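Local structure of type-iv like competence pilin ttha1218 (Thermus thermophilus, 5G25) at residues N18-L23 and F71-R76; A32-A37 and C47-C52; C52-D57 and D67-Q72. The protein is a type IV-like competence pilin that probably takes part in DNA uptake through the pilus, represented here by the part after its N-terminal segment. All blocks are in the same frame, centred on the assembly; numbering follows the deposited sequence.

The three contacts lie in one pilin domain and converge on an antiparallel sheet. Interaction 1 lays helix 11-24 on strand 70-77, its centre about 4 Å from that of the chain. Interaction 2, about 8 Å away centre to centre, ties the turn after helix 30-33 to strand 43-54 by the Cys34-Cys47 disulfide and pairs Gly36 with Cys47; in sequence it falls between the two segments of interaction 1. Interaction 3 follows interaction 2 along the chain, their centres about 15 Å apart, where strand 43-54 ends beside strand 70-77. Cys52 belongs to interactions 2 and 3, Phe71 and Gln72 to 1 and 3. Together they tie helix, hairpin and the loop after strand 43-54 to neighbouring strands.

Interaction 1: residues N18-L23 and F71-R76; sequences NFMERL and FQVVLR
This is a buried helix-on-sheet contact at the heart of a pilin fold: one side of helix 11-24 packs along strand 70-77, with the short segments running nearly antiparallel at 156° and their axes 10.2 Å apart. The layer between them is entirely apolar across these segments. Phe19, Met20 and Leu23 come from the helix; Val73 and Leu75, two residues apart on the strand, project from the same face to meet them. Met20 gives the largest share from the helix. Its CG is anti to the backbone N, and bends at chi2 and chi3 curl the thioether so that its end comes down on the strand, though its CB does not point that way. There it meets Val73 tip to tip, SD of Met20 standing 3.6 Å from CG1 of Val73, while the methyl CE lies 3.7 Å from the same CG1 and 4.0 Å from CB of Leu75. An alanine in place of Met20 would lose the SD and CE contacts with both strand residues and would probably loosen the seating of the helix on the sheet. Leu23, three residues further on, crosses Val73 obliquely and brings its CD1 to 3.8 Å from CG1 of Val73, so that this one methyl is touched by two helix side chains. The layer is extended by a neighbouring strand: Met20 also rests on Leu82 and Thr84 of strand 80-87. At the other end of the contact, with CG anti to the backbone N (chi1 -171°), Phe19 points to the strand and crosses Leu75 at about a right angle, and the leucine methyl CD2 sits at the ring edge, near its plane, 3.8 Å from CD2 of Phe19.

Interaction 2: residues A32-A37 and C47-C52; sequences ALCNGA and CTAIPC
A disulfide cross-link and an antiparallel hydrogen-bonded pair together open the beta hairpin of strands 36-40 and 43-54, just after helix 30-33 ends. Cys34 is the first residue to leave helical geometry, and its SG is bonded to SG of Cys47 at 2.0 Å. Both sulfurs stand anti to their backbone N, and the C-S-S-C torsion of -96° is close to the 90° magnitude such bonds prefer. Two residues after Cys34 the backbone is held as well: Gly36 N donates to Cys47 O at 3.0 Å, nearly along the C=O axis, and Cys47 N returns a bond of the same length to Gly36 O from above the carbonyl plane. The backbone of Cys47 is thus paired with one residue while its side chain is tied to another. Gly36 has a positive phi of 102°, and at its backbone angles a side-chain CB would collide with the carbonyl O of Asn35, which favours glycine at this position. The disulfide is buried; Leu23 of helix 11-24 and Val73 of strand 70-77 touch both of its halves, placing the covalent link against the helix-sheet core of the pilin domain. Along strand 43-54 the sulfur of Cys34 also reaches Ala49, with SG of Cys34 3.8 Å from the methyl CB of Ala49.

Interaction 3: residues C52-D57 and D67-Q72; sequences CNVAQD and DVRAFQ
One carbonyl takes two successive N-H groups here: Cys52 O faces both Arg69 and Ala70, a classic beta bulge where strand 43-54 nears its end beside the start of antiparallel strand 70-77. Arg69 N donates to Cys52 O at 2.8 Å almost along the C=O axis, Ala70 N at a longer 3.2 Å from above the carbonyl plane. The third bond, from Cys52 N to Ala70 O at 2.7 Å, completes the hydrogen-bonded pair of Cys52 and Ala70. The short strand segments run at 133° to each other, well off straight antiparallel, yet Asn53 and Val54 stay in contact with Asp67 and Arg69. The sulfur of Cys52, disulfide-bonded to Cys62, lies beside the backbone N and anti to its own carbonyl carbon, which directs it across to Gln72 of strand 70-77, whose CB is 3.7 Å from SG of Cys52. Two residues on from Cys52, Val54 is crossed by the Arg69 side chain at about a right angle. Bends at chi2 and chi3 bring it alongside the valine: CB of Arg69 is 3.7 Å from CG2 of Val54, and CB of Val54 lies in the plane of the guanidinium, at its edge. The same methyl CG2 also lies 4.0 Å from CB of Ala70, which itself rests on Val85 and Tyr87 of strand 80-87. The Asn53 amide reaches toward residues 67-72, yet its OD1 accepts from Val54 N, the donor lying above the carbonyl plane; the amide plane stands 82° from the Arg69 guanidinium plane. Asp67 O, hydrogen-bonded to Thr64 OG1, also receives a CA-H...O contact, with Asn53 CA at 3.5 Å from Asp67 O.

Interaction 1: residues N18-L23 and F71-R76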
loop_
_atom_site.group_PDB
_atom_site.type_symbol
_atom_site.label_atom_id
_atom_site.label_comp_id
_atom_site.label_asym_id
_atom_site.label_seq_id
_atom_site.Cartn_x
_atom_site.Cartn_y
_atom_site.Cartn_z
ATOM N N ASN A 18 7.402 7.807 4.401
ATOM C CA ASN A 18 8.636 7.283 3.820
ATOM C C ASN A 18 8.485 5.853 3.383
ATOM O O ASN A 18 8.943 5.457 2.336
ATOM C CB ASN A 18 9.784 7.358 4.822
ATOM C CG ASN A 18 10.332 8.762 4.960
ATOM O OD1 ASN A 18 10.338 9.541 4.007
ATOM N ND2 ASN A 18 10.784 9.097 6.154
ATOM N N PHE A 19 7.839 5.067 4.217
ATOM C CA PHE A 19 7.647 3.679 3.904
ATOM C C PHE A 19 6.702 3.535 2.746
ATOM O O PHE A 19 6.904 2.692 1.872
ATOM C CB PHE A 19 7.117 2.909 5.113
ATOM C CG PHE A 19 7.108 1.444 4.896
ATOM C CD1 PHE A 19 8.306 0.736 4.867
ATOM C CD2 PHE A 19 5.936 0.782 4.650
ATOM C CE1 PHE A 19 8.302 -0.621 4.623
ATOM C CE2 PHE A 19 5.925 -0.578 4.411
ATOM C CZ PHE A 19 7.103 -1.281 4.402
ATOM N N MET A 20 5.659 4.354 2.726
ATOM C CA MET A 20 4.723 4.321 1.614
ATOM C C MET A 20 5.401 4.667 0.283
ATOM O O MET A 20 5.093 4.073 -0.762
ATOM C CB MET A 20 3.572 5.274 1.867
ATOM C CG MET A 20 2.454 5.120 0.853
ATOM S SD MET A 20 1.604 3.516 0.923
ATOM C CE MET A 20 0.523 3.714 2.334
ATOM N N GLU A 21 6.319 5.620 0.325
ATOM C CA GLU A 21 7.052 6.030 -0.877
ATOM C C GLU A 21 7.948 4.876 -1.282
ATOM O O GLU A 21 8.098 4.576 -2.449
ATOM C CB GLU A 21 7.858 7.296 -0.586
ATOM C CG GLU A 21 8.760 7.804 -1.709
ATOM C CD GLU A 21 7.984 8.308 -2.922
ATOM O OE1 GLU A 21 6.860 8.859 -2.756
ATOM O OE2 GLU A 21 8.509 8.145 -4.049
ATOM N N ARG A 22 8.523 4.194 -0.300
ATOM C CA ARG A 22 9.320 3.015 -0.600
ATOM C C ARG A 22 8.512 1.929 -1.328
ATOM O O ARG A 22 9.025 1.257 -2.233
ATOM C CB ARG A 22 9.913 2.466 0.688
ATOM C CG ARG A 22 10.653 1.157 0.497
ATOM C CD ARG A 22 11.848 1.320 -0.413
ATOM N NE ARG A 22 12.578 0.061 -0.547
ATOM C CZ ARG A 22 12.185 -0.968 -1.291
ATOM N NH1 ARG A 22 11.079 -0.885 -2.006
ATOM N NH2 ARG A 22 12.905 -2.098 -1.325
ATOM N N LEU A 23 7.251 1.749 -0.942
ATOM C CA LEU A 23 6.374 0.792 -1.642
ATOM C C LEU A 23 6.010 1.257 -3.034
ATOM O O LEU A 23 5.923 0.450 -3.969
ATOM C CB LEU A 23 5.087 0.535 -0.870
ATOM C CG LEU A 23 5.245 -0.142 0.492
ATOM C CD1 LEU A 23 3.912 -0.163 1.219
ATOM C CD2 LEU A 23 5.786 -1.553 0.310
ATOM N N PHE A 71 -2.529 -1.807 -6.304
ATOM C CA PHE A 71 -2.800 -2.213 -4.920
ATOM C C PHE A 71 -3.308 -1.019 -4.147
ATOM O O PHE A 71 -2.737 0.061 -4.232
ATOM C CB PHE A 71 -1.539 -2.701 -4.203
ATOM C CG PHE A 71 -1.002 -3.990 -4.720
ATOM C CD1 PHE A 71 -1.571 -5.204 -4.311
ATOM C CD2 PHE A 71 0.078 -4.012 -5.595
ATOM C CE1 PHE A 71 -1.087 -6.398 -4.783
ATOM C CE2 PHE A 71 0.579 -5.220 -6.046
ATOM C CZ PHE A 71 -0.018 -6.406 -5.658
ATOM N N GLN A 72 -4.361 -1.245 -3.366
ATOM C CA GLN A 72 -4.784 -0.313 -2.324
ATOM C C GLN A 72 -3.997 -0.648 -1.047
ATOM O O GLN A 72 -4.102 -1.745 -0.478
ATOM C CB GLN A 72 -6.294 -0.437 -2.107
ATOM C CG GLN A 72 -6.852 0.396 -0.977
ATOM C CD GLN A 72 -8.225 -0.113 -0.495
ATOM O OE1 GLN A 72 -8.843 -1.011 -1.094
ATOM N NE2 GLN A 72 -8.700 0.460 0.595
ATOM N N VAL A 73 -3.172 0.291 -0.620
ATOM C CA VAL A 73 -2.257 0.059 0.474
ATOM C C VAL A 73 -2.749 0.856 1.660
ATOM O O VAL A 73 -2.985 2.060 1.539
ATOM C CB VAL A 73 -0.835 0.510 0.085
ATOM C CG1 VAL A 73 0.151 0.232 1.207
ATOM C CG2 VAL A 73 -0.382 -0.179 -1.191
ATOM N N VAL A 74 -2.951 0.167 2.792
ATOM C CA VAL A 74 -3.330 0.807 4.044
ATOM C C VAL A 74 -2.243 0.547 5.098
ATOM O O VAL A 74 -1.998 -0.584 5.511
ATOM C CB VAL A 74 -4.689 0.303 4.548
ATOM C CG1 VAL A 74 -5.120 1.065 5.792
ATOM C CG2 VAL A 74 -5.738 0.437 3.460
ATOM N N LEU A 75 -1.576 1.614 5.504
ATOM C CA LEU A 75 -0.585 1.579 6.561
ATOM C C LEU A 75 -1.253 2.128 7.826
ATOM O O LEU A 75 -1.876 3.201 7.780
ATOM C CB LEU A 75 0.593 2.477 6.156
ATOM C CG LEU A 75 2.031 2.109 6.463
ATOM C CD1 LEU A 75 2.301 0.626 6.247
ATOM C CD2 LEU A 75 2.938 2.958 5.567
ATOM N N ARG A 76 -1.134 1.389 8.933
ATOM C CA ARG A 76 -1.746 1.762 10.221
ATOM C C ARG A 76 -0.736 1.622 11.334
ATOM O O ARG A 76 -0.142 0.564 11.517
ATOM C CB ARG A 76 -2.945 0.871 10.559
ATOM C CG ARG A 76 -4.183 1.169 9.736
ATOM C CD ARG A 76 -5.421 0.412 10.221
ATOM N NE ARG A 76 -6.677 1.129 9.940
ATOM C CZ ARG A 76 -7.578 0.769 9.023
ATOM N NH1 ARG A 76 -7.391 -0.324 8.263
ATOM N NH2 ARG A 76 -8.689 1.496 8.875
#

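Interaction 2: residues A32-A37 and C47-C52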
loop_
_atom_site.group_PDB
_atom_site.type_symbol
_atom_site.label_atom_id
_atom_site.label_comp_id
_atom_site.label_asym_id
_atom_site.label_seq_id
_atom_site.Cartn_x
_atom_site.Cartn_y
_atom_site.Cartn_z
ATOM N N ALA A 32 5.274 -8.827 -0.710
ATOM C CA ALA A 32 6.271 -9.210 0.301
ATOM C C ALA A 32 6.563 -8.098 1.322
ATOM O O ALA A 32 6.674 -8.362 2.512
ATOM C CB ALA A 32 7.568 -9.594 -0.377
ATOM N N LEU A 33 6.675 -6.861 0.853
ATOM C CA LEU A 33 7.002 -5.740 1.727
ATOM C C LEU A 33 5.826 -5.223 2.562
ATOM O O LEU A 33 6.054 -4.552 3.562
ATOM C CB LEU A 33 7.531 -4.562 0.890
ATOM C CG LEU A 33 8.777 -4.848 0.069
ATOM C CD1 LEU A 33 8.969 -3.728 -0.968
ATOM C CD2 LEU A 33 9.967 -4.964 1.011
ATOM N N CYS A 34 4.595 -5.472 2.107
ATOM C CA CYS A 34 3.406 -4.955 2.774
ATOM C C CYS A 34 2.557 -6.172 3.079
ATOM O O CYS A 34 1.686 -6.545 2.314
ATOM C CB CYS A 34 2.651 -3.968 1.880
ATOM S SG CYS A 34 1.138 -3.277 2.633
ATOM N N ASN A 35 2.856 -6.811 4.197
ATOM C CA ASN A 35 2.370 -8.168 4.467
ATOM C C ASN A 35 2.235 -8.428 5.983
ATOM O O ASN A 35 2.819 -9.382 6.529
ATOM C CB ASN A 35 3.349 -9.176 3.845
ATOM C CG ASN A 35 2.817 -10.596 3.855
ATOM O OD1 ASN A 35 1.629 -10.810 3.731
ATOM N ND2 ASN A 35 3.700 -11.562 3.989
ATOM N N GLY A 36 1.500 -7.548 6.655
ATOM C CA GLY A 36 1.320 -7.655 8.104
ATOM C C GLY A 36 2.153 -6.703 8.952
ATOM O O GLY A 36 2.430 -5.570 8.558
ATOM N N ALA A 37 2.534 -7.136 10.141
ATOM C CA ALA A 37 2.966 -6.163 11.154
ATOM C C ALA A 37 4.389 -5.702 10.968
ATOM O O ALA A 37 5.240 -6.453 10.509
ATOM C CB ALA A 37 2.774 -6.706 12.570
ATOM N N CYS A 47 0.748 -3.189 7.692
ATOM C CA CYS A 47 0.593 -2.833 6.307
ATOM C C CYS A 47 -0.237 -3.903 5.655
ATOM O O CYS A 47 0.094 -5.079 5.741
ATOM C CB CYS A 47 1.945 -2.768 5.597
ATOM S SG CYS A 47 1.865 -1.931 3.971
ATOM N N THR A 48 -1.289 -3.477 4.977
ATOM C CA THR A 48 -2.132 -4.358 4.193
ATOM C C THR A 48 -2.247 -3.803 2.762
ATOM O O THR A 48 -2.520 -2.614 2.569
ATOM C CB THR A 48 -3.568 -4.395 4.764
ATOM O OG1 THR A 48 -3.549 -4.688 6.157
ATOM C CG2 THR A 48 -4.394 -5.419 4.035
ATOM N N ALA A 49 -2.077 -4.699 1.792
ATOM C CA ALA A 49 -2.169 -4.411 0.381
ATOM C C ALA A 49 -3.269 -5.245 -0.262
ATOM O O ALA A 49 -3.166 -6.453 -0.359
ATOM C CB ALA A 49 -0.838 -4.699 -0.305
ATOM N N ILE A 50 -4.304 -4.579 -0.750
ATOM C CA ILE A 50 -5.417 -5.244 -1.412
ATOM C C ILE A 50 -5.245 -5.153 -2.930
ATOM O O ILE A 50 -5.229 -4.062 -3.486
ATOM C CB ILE A 50 -6.739 -4.566 -1.001
ATOM C CG1 ILE A 50 -6.965 -4.703 0.511
ATOM C CG2 ILE A 50 -7.927 -5.118 -1.780
ATOM C CD1 ILE A 50 -6.554 -3.483 1.309
ATOM N N PRO A 51 -5.163 -6.297 -3.617
ATOM C CA PRO A 51 -5.089 -6.199 -5.085
ATOM C C PRO A 51 -6.342 -5.545 -5.689
ATOM O O PRO A 51 -7.461 -5.829 -5.242
ATOM C CB PRO A 51 -4.987 -7.661 -5.527
ATOM C CG PRO A 51 -5.685 -8.428 -4.447
ATOM C CD PRO A 51 -5.376 -7.683 -3.165
ATOM N N CYS A 52 -6.142 -4.661 -6.669
ATOM C CA CYS A 52 -7.238 -3.947 -7.338
ATOM C C CYS A 52 -7.163 -4.117 -8.844
ATOM O O CYS A 52 -6.069 -4.197 -9.421
ATOM C CB CYS A 52 -7.208 -2.452 -7.055
ATOM S SG CYS A 52 -7.255 -1.977 -5.320
#

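Interaction 3: residues C52-D57 and D67-Q72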
loop_
_atom_site.group_PDB
_atom_site.type_symbol
_atom_site.label_atom_id
_atom_site.label_comp_id
_atom_site.label_asym_id
_atom_site.label_seq_id
_atom_site.Cartn_x
_atom_site.Cartn_y
_atom_site.Cartn_z
ATOM N N CYS A 52 -6.142 -4.661 -6.669
ATOM C CA CYS A 52 -7.238 -3.947 -7.338
ATOM C C CYS A 52 -7.163 -4.117 -8.844
ATOM O O CYS A 52 -6.069 -4.197 -9.421
ATOM C CB CYS A 52 -7.208 -2.452 -7.055
ATOM S SG CYS A 52 -7.255 -1.977 -5.320
ATOM N N ASN A 53 -8.331 -4.177 -9.476
ATOM C CA ASN A 53 -8.385 -4.044 -10.912
ATOM C C ASN A 53 -8.443 -2.573 -11.278
ATOM O O ASN A 53 -8.824 -1.713 -10.466
ATOM C CB ASN A 53 -9.610 -4.743 -11.490
ATOM C CG ASN A 53 -9.369 -5.271 -12.894
ATOM O OD1 ASN A 53 -8.386 -4.923 -13.573
ATOM N ND2 ASN A 53 -10.260 -6.138 -13.332
ATOM N N VAL A 54 -8.079 -2.294 -12.520
ATOM C CA VAL A 54 -8.177 -0.936 -13.076
ATOM C C VAL A 54 -8.905 -0.993 -14.397
ATOM O O VAL A 54 -8.423 -1.630 -15.323
ATOM C CB VAL A 54 -6.774 -0.339 -13.307
ATOM C CG1 VAL A 54 -6.862 0.957 -14.103
ATOM C CG2 VAL A 54 -6.083 -0.107 -11.968
ATOM N N ALA A 55 -10.061 -0.341 -14.495
ATOM C CA ALA A 55 -10.828 -0.388 -15.754
ATOM C C ALA A 55 -10.112 0.380 -16.871
ATOM O O ALA A 55 -9.177 1.138 -16.618
ATOM C CB ALA A 55 -12.240 0.148 -15.562
ATOM N N GLN A 56 -10.558 0.186 -18.107
ATOM C CA GLN A 56 -10.015 0.941 -19.239
ATOM C C GLN A 56 -10.141 2.449 -19.046
ATOM O O GLN A 56 -9.318 3.204 -19.550
ATOM C CB GLN A 56 -10.678 0.519 -20.551
ATOM C CG GLN A 56 -10.069 -0.753 -21.125
ATOM C CD GLN A 56 -10.650 -1.122 -22.474
ATOM O OE1 GLN A 56 -11.641 -0.538 -22.917
ATOM N NE2 GLN A 56 -10.029 -2.090 -23.142
ATOM N N ASP A 57 -11.149 2.877 -18.292
ATOM C CA ASP A 57 -11.324 4.290 -17.968
ATOM C C ASP A 57 -10.575 4.749 -16.706
ATOM O O ASP A 57 -10.636 5.930 -16.319
ATOM C CB ASP A 57 -12.815 4.627 -17.874
ATOM C CG ASP A 57 -13.426 4.280 -16.532
ATOM O OD1 ASP A 57 -13.215 3.163 -16.011
ATOM O OD2 ASP A 57 -14.151 5.143 -16.000
ATOM N N ASP A 67 -7.736 -9.263 -12.970
ATOM C CA ASP A 67 -6.342 -8.829 -13.042
ATOM C C ASP A 67 -5.990 -7.919 -11.885
ATOM O O ASP A 67 -6.828 -7.164 -11.386
ATOM C CB ASP A 67 -6.049 -8.071 -14.332
ATOM C CG ASP A 67 -6.429 -8.849 -15.557
ATOM O OD1 ASP A 67 -5.895 -9.969 -15.736
ATOM O OD2 ASP A 67 -7.262 -8.337 -16.336
ATOM N N VAL A 68 -4.736 -8.003 -11.467
ATOM C CA VAL A 68 -4.222 -7.130 -10.452
ATOM C C VAL A 68 -3.461 -6.048 -11.203
ATOM O O VAL A 68 -2.416 -6.311 -11.778
ATOM C CB VAL A 68 -3.325 -7.901 -9.465
ATOM C CG1 VAL A 68 -2.720 -6.966 -8.437
ATOM C CG2 VAL A 68 -4.131 -8.990 -8.768
ATOM N N ARG A 69 -4.025 -4.846 -11.255
ATOM C CA ARG A 69 -3.365 -3.743 -11.941
ATOM C C ARG A 69 -2.892 -2.660 -10.979
ATOM O O ARG A 69 -2.196 -1.743 -11.392
ATOM C CB ARG A 69 -4.263 -3.152 -13.035
ATOM C CG ARG A 69 -4.620 -4.150 -14.141
ATOM C CD ARG A 69 -4.311 -3.624 -15.542
ATOM N NE ARG A 69 -5.039 -2.391 -15.857
ATOM C CZ ARG A 69 -4.998 -1.745 -17.023
ATOM N NH1 ARG A 69 -4.260 -2.195 -18.033
ATOM N NH2 ARG A 69 -5.708 -0.635 -17.185
ATOM N N ALA A 70 -3.263 -2.776 -9.705
ATOM C CA ALA A 70 -2.853 -1.816 -8.701
ATOM C C ALA A 70 -3.102 -2.420 -7.340
ATOM O O ALA A 70 -3.800 -3.424 -7.237
ATOM C CB ALA A 70 -3.640 -0.527 -8.853
ATOM N N PHE A 71 -2.529 -1.807 -6.304
ATOM C CA PHE A 71 -2.800 -2.213 -4.920
ATOM C C PHE A 71 -3.308 -1.019 -4.147
ATOM O O PHE A 71 -2.737 0.061 -4.232
ATOM C CB PHE A 71 -1.539 -2.701 -4.203
ATOM C CG PHE A 71 -1.002 -3.990 -4.720
ATOM C CD1 PHE A 71 -1.571 -5.204 -4.311
ATOM C CD2 PHE A 71 0.078 -4.012 -5.595
ATOM C CE1 PHE A 71 -1.087 -6.398 -4.783
ATOM C CE2 PHE A 71 0.579 -5.220 -6.046
ATOM C CZ PHE A 71 -0.018 -6.406 -5.658
ATOM N N GLN A 72 -4.361 -1.245 -3.366
ATOM C CA GLN A 72 -4.784 -0.313 -2.324
ATOM C C GLN A 72 -3.997 -0.648 -1.047
ATOM O O GLN A 72 -4.102 -1.745 -0.478
ATOM C CB GLN A 72 -6.294 -0.437 -2.107
ATOM C CG GLN A 72 -6.852 0.396 -0.977
ATOM C CD GLN A 72 -8.225 -0.113 -0.495
ATOM O OE1 GLN A 72 -8.843 -1.011 -1.094
ATOM N NE2 GLN A 72 -8.700 0.460 0.595
#